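Single domain haemoglobin (Campylobacter jejuni, PDB 2WY4) carries a heme b whose iron pocket accepts small ligands such as cyanide, and probably takes part in oxygen binding or nitric oxide chemistry. Local coordinates at residues 29-34 against 40-45; 78-83 against 128-133; 44-49 against 53-58. One frame throughout, in Å; residues are numbered along the deposited sequence. Where two conformers were deposited one is given.

In the fold
The three contacts illustrate how a globin builds a heme pocket from short helix-helix and helix-loop encounters, since each of them also touches the porphyrin. Contact 1 joins the end of helix 4-34 to the turn leading into helix 44-48, and contact 3 joins that short helix to helix 51-65; the two share Met44 and Glu45, have centres about 11 Å apart, and touch where Phe32 meets Gln47. Contact 2 comes later in the chain, between helices 74-86 and 113-139, with its centre about 20 Å from contact 1 and 18 Å from contact 3. Because Phe42 of contact 1 and Leu56 of contact 3 touch bound cyanide, these shape its side; contact 2 lies beside the axial His84.

Contact 1 of 3, residues 29-34 against 40-45; sequences KIMFND and PMFNME. With HEM (protoporphyrin IX containing Fe), chain B.
Phe32 and Phe42 meet in an edge-to-face pair: the edge of Phe32 points at one face of Phe42, with ring centroids 5.3 Å apart and planes inclined at 66°. Phe32 CE1 comes within 3.7 Å of Phe42 CD1, and Phe32 CZ sits above the Phe42 plane, displaced toward its rim. The other face of Phe42 belongs to the heme, whose methyl CMD rises over the centre of the ring, while Phe42 CZ approaches the meso carbon CHD to 3.4 Å. The phenylalanine is therefore held between porphyrin and protein, consistent with the phenylalanine of the globin CD corner, and it also touches the bound cyanide.

Two methionines extend the apolar seam. Met44 bends at its second and third torsions (chi2 -57°), which swings CE back to 3.9 Å from Phe32 CE2; its SD lies 5.0 Å from the Phe32 ring centroid, an oblique Met-aromatic contact. Met31 reaches across instead, its CE lying 3.8 Å from Phe42 CZ. Next to this apolar patch, Asn43 grips a heme propionate twice: its backbone N donates a nearly straight bond of 2.8 Å to O1D, and ND2 binds O2D at 3.0 Å.

Tyr28, one turn earlier on helix 4-34, brings its ring against both phenylalanines, and Met31 also leans on Cys100 of helix 94-109. The contact thus closes the corner between the end of helix 4-34 and the start of helix 44-48.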
loop_
_atom_site.group_PDB
_atom_site.type_symbol
_atom_site.label_atom_id
_atom_site.label_comp_id
_atom_site.label_asym_id
_atom_site.label_seq_id
_atom_site.Cartn_x
_atom_site.Cartn_y
_atom_site.Cartn_z
ATOM N N LYS A 29 -11.044 -1.836 -6.282
ATOM C CA LYS A 29 -11.904 -2.596 -7.201
ATOM C C LYS A 29 -11.442 -4.061 -7.282
ATOM O O LYS A 29 -12.232 -5.005 -7.122
ATOM C CB LYS A 29 -11.893 -1.967 -8.591
ATOM C CG LYS A 29 -12.765 -2.672 -9.628
ATOM C CD LYS A 29 -12.642 -2.023 -11.008
ATOM C CE LYS A 29 -13.274 -2.885 -12.105
ATOM N NZ LYS A 29 -13.594 -2.132 -13.368
ATOM N N ILE A 30 -10.157 -4.246 -7.524
ATOM C CA ILE A 30 -9.588 -5.598 -7.637
ATOM C C ILE A 30 -9.743 -6.354 -6.323
ATOM O O ILE A 30 -10.211 -7.479 -6.300
ATOM C CB ILE A 30 -8.115 -5.533 -8.054
ATOM C CG1 ILE A 30 -7.974 -5.076 -9.503
ATOM C CG2 ILE A 30 -7.458 -6.893 -7.858
ATOM C CD1 ILE A 30 -6.619 -4.557 -9.853
ATOM N N MET A 31 -9.363 -5.732 -5.223
ATOM C CA MET A 31 -9.398 -6.429 -3.974
ATOM C C MET A 31 -10.801 -6.802 -3.537
ATOM O O MET A 31 -11.028 -7.908 -3.089
ATOM C CB MET A 31 -8.674 -5.698 -2.865
ATOM C CG MET A 31 -8.559 -6.514 -1.590
ATOM S SD MET A 31 -7.413 -5.811 -0.387
ATOM C CE MET A 31 -8.239 -4.278 0.002
ATOM N N PHE A 32 -11.758 -5.879 -3.671
ATOM C CA PHE A 32 -13.124 -6.179 -3.261
ATOM C C PHE A 32 -13.759 -7.229 -4.168
ATOM O O PHE A 32 -14.597 -8.010 -3.723
ATOM C CB PHE A 32 -13.968 -4.916 -3.174
ATOM C CG PHE A 32 -13.509 -3.958 -2.106
ATOM C CD1 PHE A 32 -12.716 -4.394 -1.036
ATOM C CD2 PHE A 32 -13.862 -2.635 -2.174
ATOM C CE1 PHE A 32 -12.298 -3.508 -0.050
ATOM C CE2 PHE A 32 -13.444 -1.755 -1.177
ATOM C CZ PHE A 32 -12.657 -2.185 -0.148
ATOM N N ASN A 33 -13.350 -7.265 -5.423
ATOM C CA ASN A 33 -13.855 -8.285 -6.355
ATOM C C ASN A 33 -13.280 -9.654 -6.111
ATOM O O ASN A 33 -14.011 -10.658 -6.189
ATOM C CB ASN A 33 -13.492 -7.934 -7.789
ATOM C CG ASN A 33 -14.066 -8.929 -8.775
ATOM O OD1 ASN A 33 -15.257 -8.912 -9.028
ATOM N ND2 ASN A 33 -13.240 -9.862 -9.256
ATOM N N ASP A 34 -11.968 -9.727 -5.857
ATOM C CA ASP A 34 -11.261 -11.007 -5.746
ATOM C C ASP A 34 -11.289 -11.547 -4.333
ATOM O O ASP A 34 -11.210 -12.768 -4.111
ATOM C CB ASP A 34 -9.794 -10.844 -6.164
ATOM C CG ASP A 34 -9.592 -10.715 -7.657
ATOM O OD1 ASP A 34 -10.565 -10.816 -8.433
ATOM O OD2 ASP A 34 -8.440 -10.477 -8.121
ATOM N N PRO A 40 -16.036 -5.847 4.264
ATOM C CA PRO A 40 -16.671 -5.284 5.476
ATOM C C PRO A 40 -15.717 -4.680 6.498
ATOM O O PRO A 40 -16.187 -3.989 7.417
ATOM C CB PRO A 40 -17.383 -6.493 6.085
ATOM C CG PRO A 40 -17.646 -7.358 4.937
ATOM C CD PRO A 40 -16.406 -7.260 4.065
ATOM N N MET A 41 -14.425 -4.958 6.380
ATOM C CA MET A 41 -13.441 -4.340 7.254
ATOM C C MET A 41 -13.364 -2.825 6.983
ATOM O O MET A 41 -13.094 -2.016 7.886
ATOM C CB MET A 41 -12.077 -4.954 7.010
ATOM C CG MET A 41 -11.990 -6.427 7.344
ATOM S SD MET A 41 -10.426 -7.206 6.817
ATOM C CE MET A 41 -9.298 -6.682 8.013
ATOM N N PHE A 42 -13.636 -2.444 5.744
ATOM C CA PHE A 42 -13.536 -1.070 5.295
ATOM C C PHE A 42 -14.866 -0.348 5.402
ATOM O O PHE A 42 -15.914 -0.973 5.337
ATOM C CB PHE A 42 -13.119 -1.056 3.826
ATOM C CG PHE A 42 -11.727 -1.574 3.590
ATOM C CD1 PHE A 42 -11.458 -2.938 3.473
ATOM C CD2 PHE A 42 -10.701 -0.698 3.463
ATOM C CE1 PHE A 42 -10.187 -3.360 3.287
ATOM C CE2 PHE A 42 -9.436 -1.141 3.258
ATOM C CZ PHE A 42 -9.184 -2.493 3.163
ATOM N N ASN A 43 -14.782 0.965 5.556
ATOM C CA ASN A 43 -15.969 1.790 5.570
ATOM C C ASN A 43 -16.298 2.225 4.145
ATOM O O ASN A 43 -15.567 2.976 3.530
ATOM C CB ASN A 43 -15.756 2.993 6.489
ATOM C CG ASN A 43 -15.611 2.576 7.930
ATOM O OD1 ASN A 43 -16.552 1.995 8.506
ATOM N ND2 ASN A 43 -14.447 2.827 8.523
ATOM N N MET A 44 -17.417 1.760 3.602
ATOM C CA MET A 44 -17.737 2.144 2.235
ATOM C C MET A 44 -17.975 3.632 2.014
ATOM O O MET A 44 -17.773 4.133 0.923
ATOM C CB MET A 44 -18.889 1.306 1.691
ATOM C CG MET A 44 -18.541 -0.187 1.539
ATOM S SD MET A 44 -17.104 -0.511 0.493
ATOM C CE MET A 44 -15.841 -0.728 1.667
ATOM N N GLU A 45 -18.415 4.333 3.055
ATOM C CA GLU A 45 -18.602 5.768 2.922
ATOM C C GLU A 45 -17.272 6.403 2.579
ATOM O O GLU A 45 -17.210 7.367 1.828
ATOM C CB GLU A 45 -19.158 6.360 4.236
ATOM C CG GLU A 45 -19.549 7.805 4.144
ATOM C CD GLU A 45 -19.787 8.398 5.526
ATOM O OE1 GLU A 45 -20.587 7.772 6.267
ATOM O OE2 GLU A 45 -19.153 9.449 5.875
HETATM C CHA HEM B . -6.744 1.805 6.576
HETATM C CHB HEM B . -2.424 2.028 4.474
HETATM C CHC HEM B . -2.348 -2.783 4.208
HETATM C CHD HEM B . -6.958 -2.937 5.720
HETATM C C1A HEM B . -5.573 2.281 6.119
HETATM C C2A HEM B . -5.151 3.649 6.094
HETATM C C3A HEM B . -3.950 3.734 5.493
HETATM C C4A HEM B . -3.601 2.377 5.118
HETATM C CMA HEM B . -3.118 5.006 5.272
HETATM C CAA HEM B . -5.967 4.823 6.689
HETATM C CBA HEM B . -6.121 4.693 8.206
HETATM C CGA HEM B . -5.131 5.409 9.067
HETATM O O1A HEM B . -4.405 6.308 8.567
HETATM O O2A HEM B . -5.120 5.103 10.312
HETATM C C1B HEM B . -2.046 0.742 4.192
HETATM C C2B HEM B . -0.812 0.364 3.601
HETATM C C3B HEM B . -0.790 -0.978 3.531
HETATM C C4B HEM B . -2.005 -1.474 4.075
HETATM C CMB HEM B . 0.234 1.335 3.070
HETATM C CAB HEM B . 0.274 -1.913 2.940
HETATM C CBB HEM B . 1.563 -1.737 3.167
HETATM C C1C HEM B . -3.555 -3.282 4.636
HETATM C C2C HEM B . -3.966 -4.636 4.766
HETATM C C3C HEM B . -5.223 -4.641 5.157
HETATM C C4C HEM B . -5.698 -3.285 5.267
HETATM C CMC HEM B . -3.046 -5.848 4.553
HETATM C CAC HEM B . -6.066 -5.877 5.423
HETATM C CBC HEM B . -7.182 -6.071 4.709
HETATM C C1D HEM B . -7.292 -1.650 6.092
HETATM C C2D HEM B . -8.571 -1.316 6.590
HETATM C C3D HEM B . -8.548 0.143 6.877
HETATM C C4D HEM B . -7.227 0.546 6.526
HETATM C CMD HEM B . -9.727 -2.267 6.809
HETATM C CAD HEM B . -9.669 1.026 7.397
HETATM C CBD HEM B . -10.207 1.854 6.234
HETATM C CGD HEM B . -11.512 2.534 6.518
HETATM O O1D HEM B . -12.391 2.458 5.652
HETATM O O2D HEM B . -11.618 3.162 7.606
HETATM N NA HEM B . -4.616 1.500 5.507
HETATM N NB HEM B . -2.754 -0.394 4.489
HETATM N NC HEM B . -4.634 -2.469 4.952
HETATM N ND HEM B . -6.499 -0.527 6.044
HETATM FE FE HEM B . -4.622 -0.466 5.265
#

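Contact 2 of 3, residues 78-83 against 128-133; sequences DKVAIT and KFYIDI. With HEM (protoporphyrin IX containing Fe), chain B.
A buried, largely apolar helix-helix packing brings Val80 and Ala81 of helix 74-86 against Tyr130 and Ile133 of helix 113-139, on the side of the heme where His84 binds the iron. The local axes pass 9.7 Å apart at a crossing angle of -66°. The backbones draw nearest where small Ala81 faces Ile133, its CB 3.8 Å from the branch methyl CG2. That methyl stands anti to the Ile133 backbone N and, at the margin of the contact, also meets the carboxylate atom OD1 of Asp78.

Nearer the porphyrin, Val80 CG1 touches the edge of the Tyr130 ring, within its plane, 3.8 Å from CE2. The same methyl lies 3.7 Å from heme C4A, so one valine branch spans both protein ring and porphyrin. The heme vinyl carbon CBB lies over one face of the Tyr130 ring, offset toward its rim, and Tyr130 OH comes 3.4 Å from the heme methyl CMB. Phe76 and Val77, on helix 74-86, pack on Tyr130 as well.

With no hydrogen bond linking the two segments, their fit presumably rests on shape and burial of apolar surface. A hydrogen bond is made to the cofactor instead: Thr83 OG1 donates to propionate O2A at 2.7 Å, tying the helix that carries the iron ligand to the heme rim.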
loop_
_atom_site.group_PDB
_atom_site.type_symbol
_atom_site.label_atom_id
_atom_site.label_comp_id
_atom_site.label_asym_id
_atom_site.label_seq_id
_atom_site.Cartn_x
_atom_site.Cartn_y
_atom_site.Cartn_z
ATOM N N ASP A 78 3.102 4.115 12.644
ATOM C CA ASP A 78 2.621 3.874 14.012
ATOM C C ASP A 78 1.163 4.157 14.169
ATOM O O ASP A 78 0.457 3.507 14.957
ATOM C CB ASP A 78 3.276 4.862 15.000
ATOM C CG ASP A 78 4.545 4.364 15.517
ATOM O OD1 ASP A 78 4.859 3.181 15.218
ATOM O OD2 ASP A 78 5.296 5.047 16.225
ATOM N N LYS A 79 0.725 5.204 13.487
ATOM C CA LYS A 79 -0.664 5.624 13.589
ATOM C C LYS A 79 -1.571 4.783 12.725
ATOM O O LYS A 79 -2.688 4.442 13.152
ATOM C CB LYS A 79 -0.826 7.083 13.206
ATOM C CG LYS A 79 0.093 8.017 13.948
ATOM C CD LYS A 79 0.138 7.704 15.433
ATOM C CE LYS A 79 1.085 8.628 16.171
ATOM N NZ LYS A 79 2.541 8.415 15.809
ATOM N N VAL A 80 -1.113 4.437 11.522
ATOM C CA VAL A 80 -1.916 3.580 10.665
ATOM C C VAL A 80 -2.088 2.206 11.342
ATOM O O VAL A 80 -3.159 1.631 11.305
ATOM C CB VAL A 80 -1.275 3.353 9.296
ATOM C CG1 VAL A 80 -2.126 2.406 8.485
ATOM C CG2 VAL A 80 -1.091 4.691 8.554
ATOM N N ALA A 81 -1.040 1.726 12.014
ATOM C CA ALA A 81 -1.092 0.437 12.699
ATOM C C ALA A 81 -2.261 0.338 13.670
ATOM O O ALA A 81 -2.769 -0.767 13.911
ATOM C CB ALA A 81 0.161 0.251 13.426
ATOM N N ILE A 82 -2.673 1.456 14.275
ATOM C CA ILE A 82 -3.764 1.405 15.218
ATOM C C ILE A 82 -5.043 1.005 14.501
ATOM O O ILE A 82 -5.830 0.177 14.977
ATOM C CB ILE A 82 -3.946 2.763 15.875
ATOM C CG1 ILE A 82 -2.726 3.105 16.738
ATOM C CG2 ILE A 82 -5.222 2.812 16.715
ATOM C CD1 ILE A 82 -2.704 4.585 17.117
ATOM N N THR A 83 -5.251 1.570 13.327
ATOM C CA THR A 83 -6.439 1.223 12.556
ATOM C C THR A 83 -6.406 -0.238 12.146
ATOM O O THR A 83 -7.364 -0.990 12.339
ATOM C CB THR A 83 -6.488 2.088 11.300
ATOM O OG1 THR A 83 -6.732 3.437 11.698
ATOM C CG2 THR A 83 -7.628 1.678 10.376
ATOM N N LYS A 128 6.663 -5.590 5.327
ATOM C CA LYS A 128 7.369 -6.065 6.499
ATOM C C LYS A 128 7.425 -4.991 7.584
ATOM O O LYS A 128 7.280 -5.283 8.767
ATOM C CB LYS A 128 8.784 -6.506 6.120
ATOM C CG LYS A 128 9.650 -6.839 7.333
ATOM C CD LYS A 128 11.019 -7.327 6.879
ATOM C CE LYS A 128 11.745 -8.101 7.959
ATOM N NZ LYS A 128 11.776 -7.412 9.245
ATOM N N PHE A 129 7.668 -3.744 7.179
ATOM C CA PHE A 129 7.699 -2.645 8.142
ATOM C C PHE A 129 6.368 -2.490 8.891
ATOM O O PHE A 129 6.363 -2.344 10.126
ATOM C CB PHE A 129 8.075 -1.357 7.418
ATOM C CG PHE A 129 8.437 -0.220 8.324
ATOM C CD1 PHE A 129 9.624 -0.202 9.006
ATOM C CD2 PHE A 129 7.561 0.833 8.493
ATOM C CE1 PHE A 129 9.963 0.857 9.823
ATOM C CE2 PHE A 129 7.869 1.885 9.342
ATOM C CZ PHE A 129 9.062 1.894 10.006
ATOM N N TYR A 130 5.254 -2.543 8.166
ATOM C CA TYR A 130 3.937 -2.461 8.794
ATOM C C TYR A 130 3.665 -3.685 9.673
ATOM O O TYR A 130 3.244 -3.565 10.840
ATOM C CB TYR A 130 2.835 -2.376 7.744
ATOM C CG TYR A 130 2.529 -0.991 7.220
ATOM C CD1 TYR A 130 3.389 -0.357 6.359
ATOM C CD2 TYR A 130 1.352 -0.333 7.591
ATOM C CE1 TYR A 130 3.115 0.898 5.869
ATOM C CE2 TYR A 130 1.086 0.922 7.126
ATOM C CZ TYR A 130 1.949 1.553 6.268
ATOM O OH TYR A 130 1.619 2.824 5.854
ATOM N N ILE A 131 3.933 -4.874 9.126
ATOM C CA ILE A 131 3.696 -6.126 9.861
ATOM C C ILE A 131 4.422 -6.142 11.198
ATOM O O ILE A 131 3.853 -6.538 12.223
ATOM C CB ILE A 131 4.139 -7.339 9.005
ATOM C CG1 ILE A 131 3.180 -7.559 7.822
ATOM C CG2 ILE A 131 4.177 -8.623 9.832
ATOM C CD1 ILE A 131 3.749 -8.468 6.720
ATOM N N ASP A 132 5.678 -5.727 11.189
ATOM C CA ASP A 132 6.482 -5.799 12.417
ATOM C C ASP A 132 5.964 -4.862 13.498
ATOM O O ASP A 132 5.927 -5.213 14.692
ATOM C CB ASP A 132 7.974 -5.532 12.158
ATOM C CG ASP A 132 8.674 -6.670 11.386
ATOM O OD1 ASP A 132 8.103 -7.777 11.224
ATOM O OD2 ASP A 132 9.792 -6.516 10.860
ATOM N N ILE A 133 5.541 -3.667 13.101
ATOM C CA ILE A 133 4.980 -2.711 14.050
ATOM C C ILE A 133 3.645 -3.238 14.607
ATOM O O ILE A 133 3.399 -3.181 15.823
ATOM C CB ILE A 133 4.807 -1.311 13.379
ATOM C CG1 ILE A 133 6.162 -0.626 13.264
ATOM C CG2 ILE A 133 3.845 -0.410 14.126
ATOM C CD1 ILE A 133 6.170 0.650 12.492
HETATM C CHA HEM B . -6.744 1.805 6.576
HETATM C CHB HEM B . -2.424 2.028 4.474
HETATM C CHC HEM B . -2.348 -2.783 4.208
HETATM C CHD HEM B . -6.958 -2.937 5.720
HETATM C C1A HEM B . -5.573 2.281 6.119
HETATM C C2A HEM B . -5.151 3.649 6.094
HETATM C C3A HEM B . -3.950 3.734 5.493
HETATM C C4A HEM B . -3.601 2.377 5.118
HETATM C CMA HEM B . -3.118 5.006 5.272
HETATM C CAA HEM B . -5.967 4.823 6.689
HETATM C CBA HEM B . -6.121 4.693 8.206
HETATM C CGA HEM B . -5.131 5.409 9.067
HETATM O O1A HEM B . -4.405 6.308 8.567
HETATM O O2A HEM B . -5.120 5.103 10.312
HETATM C C1B HEM B . -2.046 0.742 4.192
HETATM C C2B HEM B . -0.812 0.364 3.601
HETATM C C3B HEM B . -0.790 -0.978 3.531
HETATM C C4B HEM B . -2.005 -1.474 4.075
HETATM C CMB HEM B . 0.234 1.335 3.070
HETATM C CAB HEM B . 0.274 -1.913 2.940
HETATM C CBB HEM B . 1.563 -1.737 3.167
HETATM C C1C HEM B . -3.555 -3.282 4.636
HETATM C C2C HEM B . -3.966 -4.636 4.766
HETATM C C3C HEM B . -5.223 -4.641 5.157
HETATM C C4C HEM B . -5.698 -3.285 5.267
HETATM C CMC HEM B . -3.046 -5.848 4.553
HETATM C CAC HEM B . -6.066 -5.877 5.423
HETATM C CBC HEM B . -7.182 -6.071 4.709
HETATM C C1D HEM B . -7.292 -1.650 6.092
HETATM C C2D HEM B . -8.571 -1.316 6.590
HETATM C C3D HEM B . -8.548 0.143 6.877
HETATM C C4D HEM B . -7.227 0.546 6.526
HETATM C CMD HEM B . -9.727 -2.267 6.809
HETATM C CAD HEM B . -9.669 1.026 7.397
HETATM C CBD HEM B . -10.207 1.854 6.234
HETATM C CGD HEM B . -11.512 2.534 6.518
HETATM O O1D HEM B . -12.391 2.458 5.652
HETATM O O2D HEM B . -11.618 3.162 7.606
HETATM N NA HEM B . -4.616 1.500 5.507
HETATM N NB HEM B . -2.754 -0.394 4.489
HETATM N NC HEM B . -4.634 -2.469 4.952
HETATM N ND HEM B . -6.499 -0.527 6.044
HETATM FE FE HEM B . -4.622 -0.466 5.265
#

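Contact 3 of 3, residues 44-49 against 53-58; sequences MEKQIS and PKALAM. With HEM (protoporphyrin IX containing Fe), chain B.
The pyrrolidine ring of Pro53 packs against Lys46 and Gln47: its CD meets the backbone O of Lys46 at 3.6 Å, and its CG meets the side-chain amide oxygen OE1 of Gln47 at 4.0 Å. It is a van der Waals meeting of an aliphatic ring with polar atoms, and Pro53 is the buried member among the touching residues. The helices on which these residues lie have local axes inclined at 79°, so the chain turns almost a right angle within a few residues. Backbone hydrogen bonding between Lys46 and Gln52 braces that turn, as does the bond between Ser49 OG and Glu51 N.

Gln47 sets off away from Pro53, yet its torsions fold it back: with chi1 at -75° and chi2 at -68°, the bent chain brings OE1 back to Pro53 CG. The amide carbon CD also packs against Phe32 CE2, and the side chain rests against Tyr28 and Gln52.

Lys46, by contrast, is extended beyond CG. Its CD passes the D propionate, 3.8 Å from O2D, and NZ ends beside the aliphatic arm of the A propionate, 3.8 Å from CAA. The ammonium group is hydrogen-bonded to Gln52 OE1 and comes within 4.4 Å of Ala55 CB. Its charge would probably favour mainly the D carboxylate.

Further along helix 51-65, Leu56 CD1 lies 3.7 Å from heme C1B, and the residue touches the bound cyanide. Pro53 O meanwhile accepts a bond from Thr24 OG1, securing this helix to helix 4-34. A short helix leading abruptly into the long helix on the ligand side of the heme corresponds in position to the D and E region of globins, although the D helix of this protein is novel in conformation; Gln52 lies in the cyanide pocket.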
loop_
_atom_site.group_PDB
_atom_site.type_symbol
_atom_site.label_atom_id
_atom_site.label_comp_id
_atom_site.label_asym_id
_atom_site.label_seq_id
_atom_site.Cartn_x
_atom_site.Cartn_y
_atom_site.Cartn_z
ATOM N N MET A 44 -17.417 1.760 3.602
ATOM C CA MET A 44 -17.737 2.144 2.235
ATOM C C MET A 44 -17.975 3.632 2.014
ATOM O O MET A 44 -17.773 4.133 0.923
ATOM C CB MET A 44 -18.889 1.306 1.691
ATOM C CG MET A 44 -18.541 -0.187 1.539
ATOM S SD MET A 44 -17.104 -0.511 0.493
ATOM C CE MET A 44 -15.841 -0.728 1.667
ATOM N N GLU A 45 -18.415 4.333 3.055
ATOM C CA GLU A 45 -18.602 5.768 2.922
ATOM C C GLU A 45 -17.272 6.403 2.579
ATOM O O GLU A 45 -17.210 7.367 1.828
ATOM C CB GLU A 45 -19.158 6.360 4.236
ATOM C CG GLU A 45 -19.549 7.805 4.144
ATOM C CD GLU A 45 -19.787 8.398 5.526
ATOM O OE1 GLU A 45 -20.587 7.772 6.267
ATOM O OE2 GLU A 45 -19.153 9.449 5.875
ATOM N N LYS A 46 -16.205 5.859 3.172
ATOM C CA LYS A 46 -14.845 6.398 2.962
ATOM C C LYS A 46 -14.314 6.026 1.566
ATOM O O LYS A 46 -13.392 6.662 1.075
ATOM C CB LYS A 46 -13.892 5.921 4.090
ATOM C CG LYS A 46 -12.808 6.913 4.559
ATOM C CD LYS A 46 -11.787 6.286 5.512
ATOM C CE LYS A 46 -10.551 7.131 5.653
ATOM N NZ LYS A 46 -9.284 6.570 6.233
ATOM N N GLN A 47 -14.929 5.019 0.945
ATOM C CA GLN A 47 -14.553 4.656 -0.411
ATOM C C GLN A 47 -15.269 5.615 -1.358
ATOM O O GLN A 47 -14.678 6.179 -2.267
ATOM C CB GLN A 47 -15.001 3.226 -0.719
ATOM C CG GLN A 47 -14.179 2.105 -0.089
ATOM C CD GLN A 47 -12.784 2.001 -0.647
ATOM O OE1 GLN A 47 -12.595 2.023 -1.868
ATOM N NE2 GLN A 47 -11.795 1.912 0.251
ATOM N N ILE A 48 -16.569 5.806 -1.130
ATOM C CA ILE A 48 -17.350 6.655 -2.005
ATOM C C ILE A 48 -16.873 8.117 -2.006
ATOM O O ILE A 48 -16.822 8.727 -3.046
ATOM C CB ILE A 48 -18.828 6.541 -1.617
ATOM C CG1 ILE A 48 -19.324 5.115 -1.911
ATOM C CG2 ILE A 48 -19.661 7.542 -2.366
ATOM C CD1 ILE A 48 -20.573 4.713 -1.165
ATOM N N SER A 49 -16.444 8.613 -0.855
ATOM C CA SER A 49 -16.010 10.012 -0.754
ATOM C C SER A 49 -14.641 10.220 -1.367
ATOM O O SER A 49 -14.210 11.348 -1.560
ATOM C CB SER A 49 -15.885 10.425 0.696
ATOM O OG SER A 49 -14.801 9.754 1.327
ATOM N N PRO A 53 -9.254 5.913 -0.684
ATOM C CA PRO A 53 -8.336 5.875 -1.830
ATOM C C PRO A 53 -7.248 6.923 -1.741
ATOM O O PRO A 53 -6.102 6.627 -2.028
ATOM C CB PRO A 53 -9.264 6.056 -3.025
ATOM C CG PRO A 53 -10.567 5.444 -2.563
ATOM C CD PRO A 53 -10.664 5.848 -1.119
ATOM N N LYS A 54 -7.569 8.130 -1.312
ATOM C CA LYS A 54 -6.543 9.148 -1.201
ATOM C C LYS A 54 -5.571 8.812 -0.062
ATOM O O LYS A 54 -4.347 8.979 -0.188
ATOM C CB LYS A 54 -7.215 10.512 -0.964
ATOM C CG LYS A 54 -7.871 11.099 -2.223
ATOM C CD LYS A 54 -8.532 12.439 -1.937
ATOM C CE LYS A 54 -9.613 12.808 -3.003
ATOM N NZ LYS A 54 -10.614 13.843 -2.553
ATOM N N ALA A 55 -6.109 8.304 1.042
ATOM C CA ALA A 55 -5.274 7.986 2.172
ATOM C C ALA A 55 -4.244 6.905 1.807
ATOM O O ALA A 55 -3.078 6.969 2.196
ATOM C CB ALA A 55 -6.103 7.515 3.345
ATOM N N LEU A 56 -4.690 5.856 1.093
ATOM C CA LEU A 56 -3.783 4.795 0.698
ATOM C C LEU A 56 -2.744 5.321 -0.248
ATOM O O LEU A 56 -1.562 4.959 -0.114
ATOM C CB LEU A 56 -4.562 3.643 0.074
ATOM C CG LEU A 56 -3.686 2.463 -0.346
ATOM C CD1 LEU A 56 -2.857 1.909 0.827
ATOM C CD2 LEU A 56 -4.578 1.403 -0.996
ATOM N N ALA A 57 -3.165 6.120 -1.211
ATOM C CA ALA A 57 -2.219 6.680 -2.157
ATOM C C ALA A 57 -1.141 7.481 -1.425
ATOM O O ALA A 57 0.032 7.399 -1.753
ATOM C CB ALA A 57 -2.904 7.524 -3.198
ATOM N N MET A 58 -1.560 8.260 -0.443
ATOM C CA MET A 58 -0.637 9.051 0.322
ATOM C C MET A 58 0.313 8.226 1.163
ATOM O O MET A 58 1.467 8.582 1.326
ATOM C CB MET A 58 -1.431 10.058 1.172
ATOM C CG MET A 58 -2.024 11.265 0.361
ATOM S SD MET A 58 -0.699 12.384 -0.116
ATOM C CE MET A 58 -0.646 13.435 1.369
HETATM C CHA HEM B . -6.744 1.805 6.576
HETATM C CHB HEM B . -2.424 2.028 4.474
HETATM C CHC HEM B . -2.348 -2.783 4.208
HETATM C CHD HEM B . -6.958 -2.937 5.720
HETATM C C1A HEM B . -5.573 2.281 6.119
HETATM C C2A HEM B . -5.151 3.649 6.094
HETATM C C3A HEM B . -3.950 3.734 5.493
HETATM C C4A HEM B . -3.601 2.377 5.118
HETATM C CMA HEM B . -3.118 5.006 5.272
HETATM C CAA HEM B . -5.967 4.823 6.689
HETATM C CBA HEM B . -6.121 4.693 8.206
HETATM C CGA HEM B . -5.131 5.409 9.067
HETATM O O1A HEM B . -4.405 6.308 8.567
HETATM O O2A HEM B . -5.120 5.103 10.312
HETATM C C1B HEM B . -2.046 0.742 4.192
HETATM C C2B HEM B . -0.812 0.364 3.601
HETATM C C3B HEM B . -0.790 -0.978 3.531
HETATM C C4B HEM B . -2.005 -1.474 4.075
HETATM C CMB HEM B . 0.234 1.335 3.070
HETATM C CAB HEM B . 0.274 -1.913 2.940
HETATM C CBB HEM B . 1.563 -1.737 3.167
HETATM C C1C HEM B . -3.555 -3.282 4.636
HETATM C C2C HEM B . -3.966 -4.636 4.766
HETATM C C3C HEM B . -5.223 -4.641 5.157
HETATM C C4C HEM B . -5.698 -3.285 5.267
HETATM C CMC HEM B . -3.046 -5.848 4.553
HETATM C CAC HEM B . -6.066 -5.877 5.423
HETATM C CBC HEM B . -7.182 -6.071 4.709
HETATM C C1D HEM B . -7.292 -1.650 6.092
HETATM C C2D HEM B . -8.571 -1.316 6.590
HETATM C C3D HEM B . -8.548 0.143 6.877
HETATM C C4D HEM B . -7.227 0.546 6.526
HETATM C CMD HEM B . -9.727 -2.267 6.809
HETATM C CAD HEM B . -9.669 1.026 7.397
HETATM C CBD HEM B . -10.207 1.854 6.234
HETATM C CGD HEM B . -11.512 2.534 6.518
HETATM O O1D HEM B . -12.391 2.458 5.652
HETATM O O2D HEM B . -11.618 3.162 7.606
HETATM N NA HEM B . -4.616 1.500 5.507
HETATM N NB HEM B . -2.754 -0.394 4.489
HETATM N NC HEM B . -4.634 -2.469 4.952
HETATM N ND HEM B . -6.499 -0.527 6.044
HETATM FE FE HEM B . -4.622 -0.466 5.265
#